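Probable starch synthase 4, chloroplastic/amyloplastic (Arabidopsis thaliana, PDB 6GNE) belongs to the plastid starch synthases, glycosyltransferases of the two-domain GT-B fold, and binds adenosine-5'-diphosphate between its domains. Local coordinates at residues Y375-A378 with L379-I383; N292-A295 with L296-L300; R354-E357 with G358-Q361. All blocks are in the same frame, centred on the assembly; numbering follows the deposited sequence.

Contact 1 of 3, residues Y375-A378 with L379-I383. With ADP (adenosine-5'-diphosphate), chain F.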
loop_
_atom_site.group_PDB
_atom_site.type_symbol
_atom_site.label_atom_id
_atom_site.label_comp_id
_atom_site.label_asym_id
_atom_site.label_seq_id
_atom_site.Cartn_x
_atom_site.Cartn_y
_atom_site.Cartn_z
ATOM N N TYR A 375 -13.981 -3.778 -6.394
ATOM C CA TYR A 375 -13.410 -3.044 -5.266
ATOM C C TYR A 375 -14.582 -2.675 -4.366
ATOM O O TYR A 375 -15.512 -2.095 -4.852
ATOM C CB TYR A 375 -12.662 -1.763 -5.729
ATOM C CG TYR A 375 -11.945 -1.140 -4.577
ATOM C CD1 TYR A 375 -10.699 -1.639 -4.167
ATOM C CD2 TYR A 375 -12.551 -0.123 -3.801
ATOM C CE1 TYR A 375 -10.041 -1.133 -3.048
ATOM C CE2 TYR A 375 -11.912 0.372 -2.674
ATOM C CZ TYR A 375 -10.647 -0.137 -2.308
ATOM O OH TYR A 375 -9.991 0.354 -1.192
ATOM N N ASP A 376 -14.568 -3.051 -3.091
ATOM C CA ASP A 376 -15.627 -2.641 -2.154
ATOM C C ASP A 376 -15.092 -2.552 -0.717
ATOM O O ASP A 376 -14.794 -3.567 -0.076
ATOM C CB ASP A 376 -16.804 -3.618 -2.230
ATOM C CG ASP A 376 -18.026 -3.162 -1.439
ATOM O OD1 ASP A 376 -17.903 -2.544 -0.371
ATOM O OD2 ASP A 376 -19.148 -3.478 -1.868
ATOM N N GLU A 377 -15.025 -1.323 -0.215
ATOM C CA GLU A 377 -14.471 -1.028 1.097
ATOM C C GLU A 377 -15.302 -1.619 2.215
ATOM O O GLU A 377 -14.817 -2.370 3.044
ATOM C CB GLU A 377 -14.332 0.492 1.316
ATOM C CG GLU A 377 -13.285 0.815 2.375
ATOM C CD GLU A 377 -13.361 2.214 2.981
ATOM O OE1 GLU A 377 -12.578 2.420 3.933
ATOM O OE2 GLU A 377 -14.146 3.092 2.529
ATOM N N ALA A 378 -16.572 -1.274 2.235
ATOM C CA ALA A 378 -17.471 -1.780 3.266
ATOM C C ALA A 378 -17.319 -3.311 3.392
ATOM O O ALA A 378 -17.074 -3.843 4.473
ATOM C CB ALA A 378 -18.914 -1.374 2.952
ATOM N N LEU A 379 -17.425 -4.005 2.267
ATOM C CA LEU A 379 -17.387 -5.471 2.249
ATOM C C LEU A 379 -16.090 -6.080 2.777
ATOM O O LEU A 379 -16.138 -7.100 3.495
ATOM C CB LEU A 379 -17.658 -6.028 0.837
ATOM C CG LEU A 379 -18.997 -6.743 0.725
ATOM C CD1 LEU A 379 -19.216 -7.132 -0.734
ATOM C CD2 LEU A 379 -19.052 -7.983 1.639
ATOM N N SER A 380 -14.953 -5.470 2.433
ATOM C CA SER A 380 -13.667 -5.921 2.964
ATOM C C SER A 380 -13.651 -5.977 4.478
ATOM O O SER A 380 -13.223 -6.972 5.055
ATOM C CB SER A 380 -12.487 -5.101 2.431
ATOM O OG SER A 380 -12.434 -3.823 2.975
ATOM N N HIS A 381 -14.153 -4.936 5.132
ATOM C CA HIS A 381 -14.294 -4.975 6.588
ATOM C C HIS A 381 -15.005 -6.234 7.071
ATOM O O HIS A 381 -14.462 -6.944 7.902
ATOM C CB HIS A 381 -14.960 -3.718 7.129
ATOM C CG HIS A 381 -14.069 -2.511 7.135
ATOM N ND1 HIS A 381 -13.379 -2.105 8.250
ATOM C CD2 HIS A 381 -13.750 -1.631 6.155
ATOM C CE1 HIS A 381 -12.682 -1.024 7.960
ATOM N NE2 HIS A 381 -12.883 -0.718 6.695
ATOM N N THR A 382 -16.193 -6.524 6.546
ATOM C CA THR A 382 -16.981 -7.681 7.018
ATOM C C THR A 382 -16.302 -9.005 6.663
ATOM O O THR A 382 -16.450 -9.986 7.391
ATOM C CB THR A 382 -18.447 -7.668 6.499
ATOM O OG1 THR A 382 -18.469 -7.527 5.071
ATOM C CG2 THR A 382 -19.245 -6.496 7.077
ATOM N N ILE A 383 -15.528 -9.042 5.570
ATOM C CA ILE A 383 -14.795 -10.265 5.187
ATOM C C ILE A 383 -13.651 -10.565 6.116
ATOM O O ILE A 383 -13.483 -11.722 6.513
ATOM C CB ILE A 383 -14.352 -10.267 3.707
ATOM C CG1 ILE A 383 -15.573 -10.467 2.811
ATOM C CG2 ILE A 383 -13.347 -11.376 3.441
ATOM C CD1 ILE A 383 -15.313 -10.190 1.346
HETATM P PB ADP F . -1.272 -3.817 -2.619
HETATM O O1B ADP F . -0.674 -2.507 -2.199
HETATM O O2B ADP F . -2.674 -3.774 -3.154
HETATM O O3B ADP F . -0.348 -4.558 -3.557
HETATM P PA ADP F . -1.438 -4.207 0.235
HETATM O O1A ADP F . -1.698 -5.431 1.064
HETATM O O2A ADP F . -0.208 -3.427 0.620
HETATM O O3A ADP F . -1.388 -4.718 -1.291
HETATM O "O5'" ADP F . -2.681 -3.191 0.286
HETATM C "C5'" ADP F . -4.002 -3.582 -0.093
HETATM C "C4'" ADP F . -5.116 -2.698 0.497
HETATM O "O4'" ADP F . -6.191 -2.577 -0.446
HETATM C "C3'" ADP F . -5.769 -3.294 1.727
HETATM O "O3'" ADP F . -6.310 -2.241 2.507
HETATM C "C2'" ADP F . -6.903 -4.111 1.166
HETATM O "O2'" ADP F . -7.945 -4.325 2.102
HETATM C "C1'" ADP F . -7.362 -3.227 0.046
HETATM N N9 ADP F . -7.989 -3.958 -1.077
HETATM C C8 ADP F . -7.370 -4.650 -2.041
HETATM N N7 ADP F . -8.269 -5.138 -2.926
HETATM C C5 ADP F . -9.492 -4.753 -2.531
HETATM C C6 ADP F . -10.900 -4.932 -3.006
HETATM N N6 ADP F . -11.157 -5.661 -4.122
HETATM N N1 ADP F . -11.889 -4.345 -2.274
HETATM C C2 ADP F . -11.607 -3.639 -1.148
HETATM N N3 ADP F . -10.364 -3.455 -0.674
HETATM C C4 ADP F . -9.295 -3.978 -1.307
#

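Contact 2 of 3, residues N292-A295 with L296-L300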
loop_
_atom_site.group_PDB
_atom_site.type_symbol
_atom_site.label_atom_id
_atom_site.label_comp_id
_atom_site.label_asym_id
_atom_site.label_seq_id
_atom_site.Cartn_x
_atom_site.Cartn_y
_atom_site.Cartn_z
ATOM N N ASN A 292 -20.424 -11.991 12.920
ATOM C CA ASN A 292 -20.067 -11.474 11.577
ATOM C C ASN A 292 -19.957 -12.608 10.548
ATOM O O ASN A 292 -20.366 -12.470 9.392
ATOM C CB ASN A 292 -18.762 -10.646 11.603
ATOM C CG ASN A 292 -18.960 -9.245 12.162
ATOM O OD1 ASN A 292 -19.711 -8.433 11.603
ATOM N ND2 ASN A 292 -18.285 -8.958 13.277
ATOM N N LYS A 293 -19.413 -13.736 10.979
ATOM C CA LYS A 293 -19.398 -14.924 10.154
ATOM C C LYS A 293 -20.818 -15.294 9.718
ATOM O O LYS A 293 -21.069 -15.518 8.537
ATOM C CB LYS A 293 -18.701 -16.071 10.879
ATOM C CG LYS A 293 -18.518 -17.289 9.990
ATOM C CD LYS A 293 -17.612 -18.299 10.644
ATOM C CE LYS A 293 -17.564 -19.569 9.813
ATOM N NZ LYS A 293 -16.598 -20.554 10.357
ATOM N N HIS A 294 -21.749 -15.299 10.666
ATOM C CA HIS A 294 -23.137 -15.610 10.341
ATOM C C HIS A 294 -23.770 -14.530 9.417
ATOM O O HIS A 294 -24.417 -14.858 8.431
ATOM C CB HIS A 294 -23.936 -15.802 11.629
ATOM C CG HIS A 294 -25.367 -16.198 11.409
ATOM N ND1 HIS A 294 -26.383 -15.268 11.297
ATOM C CD2 HIS A 294 -25.952 -17.419 11.291
ATOM C CE1 HIS A 294 -27.534 -15.903 11.147
ATOM N NE2 HIS A 294 -27.301 -17.206 11.129
ATOM N N ALA A 295 -23.549 -13.260 9.729
ATOM C CA ALA A 295 -24.116 -12.170 8.956
ATOM C C ALA A 295 -23.652 -12.222 7.486
ATOM O O ALA A 295 -24.477 -12.083 6.565
ATOM C CB ALA A 295 -23.767 -10.819 9.588
ATOM N N LEU A 296 -22.348 -12.460 7.268
ATOM C CA LEU A 296 -21.788 -12.508 5.916
ATOM C C LEU A 296 -22.325 -13.689 5.117
ATOM O O LEU A 296 -22.680 -13.528 3.950
ATOM C CB LEU A 296 -20.283 -12.570 5.943
ATOM C CG LEU A 296 -19.635 -12.494 4.573
ATOM C CD1 LEU A 296 -19.804 -11.131 3.922
ATOM C CD2 LEU A 296 -18.150 -12.825 4.719
ATOM N N ARG A 297 -22.393 -14.857 5.745
ATOM C CA ARG A 297 -23.051 -16.014 5.125
ATOM C C ARG A 297 -24.471 -15.704 4.647
ATOM O O ARG A 297 -24.831 -15.987 3.495
ATOM C CB ARG A 297 -23.076 -17.211 6.084
ATOM C CG ARG A 297 -21.718 -17.878 6.261
ATOM C CD ARG A 297 -21.787 -18.885 7.376
ATOM N NE ARG A 297 -20.734 -19.883 7.281
ATOM C CZ ARG A 297 -20.523 -20.884 8.150
ATOM N NH1 ARG A 297 -21.272 -21.059 9.238
ATOM N NH2 ARG A 297 -19.520 -21.726 7.937
ATOM N N LYS A 298 -25.241 -15.093 5.541
ATOM C CA LYS A 298 -26.635 -14.707 5.296
ATOM C C LYS A 298 -26.708 -13.654 4.168
ATOM O O LYS A 298 -27.529 -13.767 3.269
ATOM C CB LYS A 298 -27.264 -14.221 6.614
ATOM C CG LYS A 298 -28.689 -13.736 6.578
ATOM C CD LYS A 298 -29.401 -14.042 7.895
ATOM C CE LYS A 298 -29.943 -15.491 7.951
ATOM N NZ LYS A 298 -30.969 -15.732 9.019
ATOM N N GLN A 299 -25.828 -12.658 4.182
ATOM C CA GLN A 299 -25.852 -11.659 3.118
ATOM C C GLN A 299 -25.528 -12.289 1.757
ATOM O O GLN A 299 -26.146 -11.938 0.769
ATOM C CB GLN A 299 -24.907 -10.496 3.417
ATOM C CG GLN A 299 -24.885 -9.415 2.335
ATOM C CD GLN A 299 -23.909 -8.303 2.668
ATOM O OE1 GLN A 299 -24.206 -7.497 3.527
ATOM N NE2 GLN A 299 -22.740 -8.266 2.008
ATOM N N LEU A 300 -24.558 -13.209 1.712
ATOM C CA LEU A 300 -24.083 -13.784 0.444
ATOM C C LEU A 300 -24.858 -15.008 -0.025
ATOM O O LEU A 300 -24.718 -15.389 -1.172
ATOM C CB LEU A 300 -22.604 -14.143 0.542
ATOM C CG LEU A 300 -21.681 -12.952 0.790
ATOM C CD1 LEU A 300 -20.253 -13.439 0.929
ATOM C CD2 LEU A 300 -21.784 -11.871 -0.282
#

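Contact 3 of 3, residues R354-E357 with G358-Q361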
loop_
_atom_site.group_PDB
_atom_site.type_symbol
_atom_site.label_atom_id
_atom_site.label_comp_id
_atom_site.label_asym_id
_atom_site.label_seq_id
_atom_site.Cartn_x
_atom_site.Cartn_y
_atom_site.Cartn_z
ATOM N N ARG A 354 -11.495 -12.198 -16.892
ATOM C CA ARG A 354 -12.277 -13.198 -17.637
ATOM C C ARG A 354 -12.184 -14.606 -16.964
ATOM O O ARG A 354 -13.179 -15.311 -16.848
ATOM C CB ARG A 354 -11.772 -13.199 -19.083
ATOM C CG ARG A 354 -12.662 -13.795 -20.147
ATOM C CD ARG A 354 -12.499 -13.104 -21.484
ATOM N NE ARG A 354 -11.101 -13.191 -21.945
ATOM C CZ ARG A 354 -10.228 -12.178 -22.070
ATOM N NH1 ARG A 354 -10.560 -10.894 -21.862
ATOM N NH2 ARG A 354 -8.982 -12.449 -22.481
ATOM N N GLU A 355 -11.000 -14.978 -16.488
ATOM C CA GLU A 355 -10.756 -16.281 -15.850
ATOM C C GLU A 355 -11.540 -16.405 -14.536
ATOM O O GLU A 355 -12.165 -17.440 -14.273
ATOM C CB GLU A 355 -9.247 -16.469 -15.592
ATOM C CG GLU A 355 -8.748 -17.862 -15.177
ATOM C CD GLU A 355 -7.339 -17.804 -14.528
ATOM O OE1 GLU A 355 -7.018 -18.621 -13.615
ATOM O OE2 GLU A 355 -6.517 -16.913 -14.887
ATOM N N PHE A 356 -11.526 -15.347 -13.730
ATOM C CA PHE A 356 -12.272 -15.328 -12.475
ATOM C C PHE A 356 -13.777 -15.184 -12.690
ATOM O O PHE A 356 -14.558 -15.768 -11.949
ATOM C CB PHE A 356 -11.709 -14.271 -11.504
ATOM C CG PHE A 356 -10.472 -14.733 -10.798
ATOM C CD1 PHE A 356 -9.222 -14.654 -11.419
ATOM C CD2 PHE A 356 -10.556 -15.341 -9.566
ATOM C CE1 PHE A 356 -8.087 -15.131 -10.815
ATOM C CE2 PHE A 356 -9.409 -15.833 -8.950
ATOM C CZ PHE A 356 -8.177 -15.713 -9.574
ATOM N N GLU A 357 -14.170 -14.420 -13.705
ATOM C CA GLU A 357 -15.574 -14.294 -14.092
ATOM C C GLU A 357 -16.193 -15.663 -14.408
ATOM O O GLU A 357 -17.360 -15.890 -14.098
ATOM C CB GLU A 357 -15.752 -13.357 -15.303
ATOM C CG GLU A 357 -15.960 -11.894 -14.902
ATOM C CD GLU A 357 -15.830 -10.879 -16.044
ATOM O OE1 GLU A 357 -15.742 -9.675 -15.714
ATOM O OE2 GLU A 357 -15.818 -11.261 -17.247
ATOM N N GLY A 358 -15.398 -16.552 -15.026
ATOM C CA GLY A 358 -15.817 -17.929 -15.330
ATOM C C GLY A 358 -16.023 -18.777 -14.088
ATOM O O GLY A 358 -17.005 -19.505 -13.960
ATOM N N ILE A 359 -15.093 -18.654 -13.156
ATOM C CA ILE A 359 -15.191 -19.340 -11.867
ATOM C C ILE A 359 -16.407 -18.834 -11.082
ATOM O O ILE A 359 -17.082 -19.602 -10.413
ATOM C CB ILE A 359 -13.915 -19.149 -11.029
ATOM C CG1 ILE A 359 -12.724 -19.819 -11.712
ATOM C CG2 ILE A 359 -14.103 -19.748 -9.646
ATOM C CD1 ILE A 359 -11.384 -19.314 -11.285
ATOM N N GLU A 360 -16.684 -17.538 -11.178
ATOM C CA GLU A 360 -17.772 -16.950 -10.433
ATOM C C GLU A 360 -19.088 -17.527 -10.886
ATOM O O GLU A 360 -19.863 -17.944 -10.052
ATOM C CB GLU A 360 -17.743 -15.414 -10.540
ATOM C CG GLU A 360 -18.684 -14.711 -9.601
ATOM C CD GLU A 360 -19.543 -13.664 -10.288
ATOM O OE1 GLU A 360 -20.762 -13.965 -10.495
ATOM O OE2 GLU A 360 -18.994 -12.581 -10.643
ATOM N N GLN A 361 -19.341 -17.556 -12.188
ATOM C CA GLN A 361 -20.565 -18.140 -12.752
ATOM C C GLN A 361 -20.814 -19.591 -12.348
ATOM O O GLN A 361 -21.944 -20.016 -12.020
ATOM C CB GLN A 361 -20.478 -18.155 -14.311
ATOM C CG GLN A 361 -21.270 -17.085 -15.052
ATOM C CD GLN A 361 -20.594 -15.709 -15.046
ATOM O OE1 GLN A 361 -20.023 -15.277 -16.062
ATOM N NE2 GLN A 361 -20.623 -15.025 -13.876
#

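Contact 1 of 3, residues Y375-A378 with L379-I383
D376 is the N-cap of helix 377-386, and its carboxylate folds over the first turn to meet L379. From its root outward, D376 CB lies 4.0 Å from L379 CB, and with CG anti to the backbone N (chi1 -172°) the carboxylate carbon leans over the same methylene. D376 OD1 then accepts the N-H of L379, at 3.1 Å from L379 N; the bond is nearly straight, 176° at the hydrogen, but the donor arrives from above the carboxylate plane. D376 OD2 lies alongside the leucine, 3.8 Å from L379 CD1, and has a long, weak ion pair with K374. A negative group at this end of a helix would be favoured by the helix dipole.

The backbone of the cap works too. The carbonyl O of D376 takes the N-H of S380, the first helical bond, while D376 N donates to N1 of ADP at 3.1 Å. One residue earlier, the ring of Y375 lays a face over the adenine, with CE1 3.3 Å from ADP N3. D376 thus serves both the helix cap and the nucleotide pocket of this GT-B protein, and Y375 and S380 line the same pocket.

Inside the turn, S380 has OG between its backbone N and carbonyl carbon (chi1 72°), which turns the hydroxyl back along the helix. It donates to E377 O, in the carbonyl plane and on a lone pair. H381 stands beside the E377 side chain, its ring stacked with W269 and its ND1 bonded to D274. Farther on, T382 OG1 donates to L379 O, which also accepts from I383 N. E377 O receives a weak bond from H381 N as well, and the imidazole comes up to it edge-on, with H381 CD2 3.4 Å away in the ring plane.

Contact 2 of 3, residues N292-A295 with L296-L300
N292 O accepts from L296 N, and the next three carbonyls repeat the pattern: K293 O from R297 N, H294 O from K298 N, A295 O from Q299 N. The shortest of the four spans 2.8 Å, from Q299 N to A295 O. The longest, from R297 N to K293 O, is 3.2 Å, so the two segments form one regular alpha-helix, the last turns of helix 287-300.

On one flank K293 and R297 run side by side. The lysine is extended all the way to its tip, and K293 CE sits over a face of the R297 guanidinium, offset toward the rim, 3.5 Å from R297 NH2. R297 starts with CG anti to its own carbonyl carbon (chi1 -73°), which carries CG past K293 O at 3.3 Å and brings the guanidinium under the lysine. On the outer flank H294 and K298 also lie alongside each other, CE1 of the H294 imidazole 4.0 Å from K298 CE, in loose contact. L296 packs against L379 and A386 of helix 377-386 and L311 of strand 311-317. N292 is hydrogen-bonded through ND2 to A279 O.

K293 NZ and R297 NH2 are only 4.0 Å apart, yet each cation has its own partner: K293 NZ makes a salt bridge to D388 and a hydrogen bond to R309 O, and R297 NE donates to Q340. The nearness of the two cations is probably eased by the carboxylate of D388, while the neutral oxygens of R309 and Q340 give each side chain a further acceptor.

Contact 3 of 3, residues R354-E357 with G358-Q361
R354 O takes the N-H of G358, 3.1 Å from G358 N, the first of four i to i+4 bonds that carry helix 350-362 through both segments. F356 O receives E360 N at 2.9 Å and E357 O receives Q361 N at 3.2 Å; the bond from I359 N to E355 O is weak. All four carbonyls of R354-E357 thus have a backbone donor in G358-Q361. E357 O also has the amide of Q361 folded back beside it, the side chain bending at chi2 (78°) to put Q361 CD 3.4 Å away, but neither amide atom bonds to it. The carboxylate of E355 reaches R328 of helix 324-336 in a long, weak ion pair.

The apolar part is slight: F356 CD2 and I359 CD1 meet at 4.4 Å.

These two side chains face inward. I359 packs on L371 of strand 369-372 and on R328 and Y332 of helix 324-336, and F356 reaches the loop residues L318 and L373. Helix 350-362 is the connecting helix of a beta-alpha-beta unit between strands 340-346 and 369-372, the latter an outermost strand of the parallel sheet.

How the contacts relate
All three contacts are local, within one helix or at its start, set around the six-stranded parallel sheet of the second, Rossmann-like domain. Contact 1 buries S380 and H381 near the ADP pocket, and its chemistry is that of a helix start: a carboxylate cap, hydroxyls bonded back to carbonyls. Contact 2 touches it directly, T382 and I383 meeting L296, and L379 meeting Q299. There, besides the backbone bonds, long basic side chains lie alongside one another; K293, L296 and R297 are buried, H294, K298 and Q299 exposed. Contact 3 touches neither, its nearest atoms about 11 Å from contact 1 and about 10 Å from contact 2; just F356 and I359 are buried, and backbone bonds predominate.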